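Local coordinates for nourseothricin acetyltransferase (Streptomyces noursei, PDB 5C82), which acetylates the antibiotic nourseothricin and so confers resistance to it, very probably using acetyl-coenzyme A as other GNAT-family acetyltransferases do, at the interface of chains A and B. Sequence-based numbering; all coordinates share one arbitrary frame. Chains: chain A/B, Nourseothricin acetyltransferase.

The interface of chains A and B. Residues chain A 105, 143, 165-166, 184; chain B 167-168, 170-171, 184.
The carboxylate oxygen OD2 of B:Asp168 is gripped by both terminal nitrogens of the A:Arg105 guanidinium, a salt bridge between two subunits of this GNAT-fold enzyme and a worked example of how one carboxylate oxygen can take two donors from the neighbouring chain while the other is kept by its own backbone. Two-fold symmetry repeats each contact with the chains exchanged, an arrangement compatible with a dimer, although the structure alone does not establish one in solution. A:Arg105 NH2 lies 2.8 Å from B:Asp168 OD2, on the syn side and well out of the carboxylate plane. A:Arg105 NH1 reaches B:Asp168 OD2 at 3.0 Å, nearly along the C-O axis. The two groups meet tip to tip; the acid sits at the guanidinium edge, close to its plane, and presents OD2 to both nitrogens. A bend at chi3 (-75°) in the otherwise extended arginine chain lays the guanidinium against the pyrrole rim of the A:Trp143 indole, with CD1 facing the centre of the cationic group and NH1 lying near the ring's rim. This face-on packing within chain A should help fix the rotation of the guanidinium. At its far end the indole packs CZ2 over the rim of the A:Tyr184 ring, 3.2 Å above its plane, and thus lies between arginine and tyrosine. The indole NE1 also comes near OD2, but its N-H points away and makes no hydrogen bond.

The second oxygen is held within its own chain: the backbone N of B:Ala170 donates to B:Asp168 OD1 at 2.9 Å from above the carboxylate plane, bracing the acid, while A:Cys165 SG offers OD1 at most a weak bond. Apolar atoms flank the ion pair, with B:Leu171 CD1 3.9 Å from A:Arg105 CZ and the leucine side chain running roughly at right angles to the arginine. On the side of B:Asp168 away from the arginine, A:Gly166 and B:Asp168 form an antiparallel bridge between the 163-168 strands, and the A:Tyr184 and B:Tyr184 rings touch through their CE2 atoms at 3.8 Å.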
loop_
_atom_site.group_PDB
_atom_site.type_symbol
_atom_site.label_atom_id
_atom_site.label_comp_id
_atom_site.label_asym_id
_atom_site.label_seq_id
_atom_site.Cartn_x
_atom_site.Cartn_y
_atom_site.Cartn_z
ATOM N N ARG A 105 2.378 -11.964 -4.224
ATOM C CA ARG A 105 1.346 -11.081 -4.715
ATOM C C ARG A 105 1.659 -10.618 -6.116
ATOM O O ARG A 105 2.726 -10.074 -6.371
ATOM C CB ARG A 105 1.179 -9.870 -3.753
ATOM C CG ARG A 105 0.357 -8.708 -4.323
ATOM C CD ARG A 105 0.312 -7.526 -3.375
ATOM N NE ARG A 105 -0.603 -7.780 -2.250
ATOM C CZ ARG A 105 -0.973 -6.862 -1.362
ATOM N NH1 ARG A 105 -0.543 -5.607 -1.471
ATOM N NH2 ARG A 105 -1.826 -7.169 -0.404
ATOM N N TRP A 143 -3.770 -8.474 -6.812
ATOM C CA TRP A 143 -4.090 -7.288 -6.036
ATOM C C TRP A 143 -4.168 -6.073 -6.928
ATOM O O TRP A 143 -3.401 -5.967 -7.877
ATOM C CB TRP A 143 -2.999 -7.096 -4.959
ATOM C CG TRP A 143 -3.168 -5.919 -4.041
ATOM C CD1 TRP A 143 -3.771 -5.916 -2.817
ATOM C CD2 TRP A 143 -2.691 -4.578 -4.258
ATOM N NE1 TRP A 143 -3.679 -4.663 -2.246
ATOM C CE2 TRP A 143 -3.038 -3.818 -3.116
ATOM C CE3 TRP A 143 -2.040 -3.928 -5.328
ATOM C CZ2 TRP A 143 -2.690 -2.465 -2.981
ATOM C CZ3 TRP A 143 -1.706 -2.583 -5.198
ATOM C CH2 TRP A 143 -1.998 -1.875 -4.023
ATOM N N CYS A 165 -10.111 -5.351 -0.024
ATOM C CA CYS A 165 -9.195 -5.939 0.954
ATOM C C CYS A 165 -8.509 -4.866 1.802
ATOM O O CYS A 165 -7.739 -5.171 2.696
ATOM C CB CYS A 165 -8.188 -6.863 0.279
ATOM S SG CYS A 165 -6.940 -6.010 -0.702
ATOM N N GLY A 166 -8.788 -3.615 1.494
ATOM C CA GLY A 166 -8.216 -2.499 2.217
ATOM C C GLY A 166 -8.392 -1.202 1.465
ATOM O O GLY A 166 -9.152 -1.135 0.485
ATOM N N TYR A 184 -8.279 -0.764 -2.179
ATOM C CA TYR A 184 -7.522 -1.976 -2.454
ATOM C C TYR A 184 -8.424 -3.184 -2.612
ATOM O O TYR A 184 -9.354 -3.361 -1.830
ATOM C CB TYR A 184 -6.437 -2.183 -1.383
ATOM C CG TYR A 184 -5.441 -1.036 -1.290
ATOM C CD1 TYR A 184 -5.053 -0.330 -2.423
ATOM C CD2 TYR A 184 -4.796 -0.741 -0.089
ATOM C CE1 TYR A 184 -4.099 0.679 -2.353
ATOM C CE2 TYR A 184 -3.849 0.279 -0.008
ATOM C CZ TYR A 184 -3.515 0.994 -1.142
ATOM O OH TYR A 184 -2.562 1.981 -1.103
ATOM N N LEU B 167 -5.609 0.444 5.583
ATOM C CA LEU B 167 -5.192 -0.910 5.924
ATOM C C LEU B 167 -5.129 -1.780 4.676
ATOM O O LEU B 167 -5.694 -1.408 3.649
ATOM C CB LEU B 167 -6.142 -1.551 6.984
ATOM C CG LEU B 167 -7.553 -2.024 6.549
ATOM C CD1 LEU B 167 -8.128 -2.992 7.547
ATOM C CD2 LEU B 167 -8.527 -0.893 6.512
ATOM N N ASP B 168 -4.463 -2.936 4.773
ATOM C CA ASP B 168 -4.443 -3.964 3.724
ATOM C C ASP B 168 -4.500 -5.324 4.413
ATOM O O ASP B 168 -3.491 -5.801 4.940
ATOM C CB ASP B 168 -3.242 -3.850 2.757
ATOM C CG ASP B 168 -3.321 -4.798 1.540
ATOM O OD1 ASP B 168 -4.189 -5.715 1.534
ATOM O OD2 ASP B 168 -2.528 -4.634 0.617
ATOM N N ALA B 170 -4.760 -8.171 3.061
ATOM C CA ALA B 170 -4.171 -9.198 2.210
ATOM C C ALA B 170 -2.645 -9.141 2.143
ATOM O O ALA B 170 -2.047 -10.068 1.604
ATOM C CB ALA B 170 -4.776 -9.083 0.812
ATOM N N LEU B 171 -2.009 -8.064 2.697
ATOM C CA LEU B 171 -0.554 -7.850 2.677
ATOM C C LEU B 171 0.266 -9.041 3.150
ATOM O O LEU B 171 1.308 -9.314 2.550
ATOM C CB LEU B 171 -0.083 -6.568 3.423
ATOM C CG LEU B 171 1.356 -6.089 2.985
ATOM C CD1 LEU B 171 1.405 -5.588 1.490
ATOM C CD2 LEU B 171 1.954 -5.047 3.938
ATOM N N TYR B 184 -2.363 0.988 8.204
ATOM C CA TYR B 184 -1.700 2.170 7.675
ATOM C C TYR B 184 -1.990 3.403 8.508
ATOM O O TYR B 184 -3.132 3.623 8.900
ATOM C CB TYR B 184 -2.054 2.362 6.191
ATOM C CG TYR B 184 -1.658 1.185 5.309
ATOM C CD1 TYR B 184 -0.510 0.447 5.572
ATOM C CD2 TYR B 184 -2.366 0.892 4.143
ATOM C CE1 TYR B 184 -0.111 -0.590 4.737
ATOM C CE2 TYR B 184 -1.980 -0.156 3.308
ATOM C CZ TYR B 184 -0.859 -0.901 3.619
ATOM O OH TYR B 184 -0.434 -1.918 2.799
#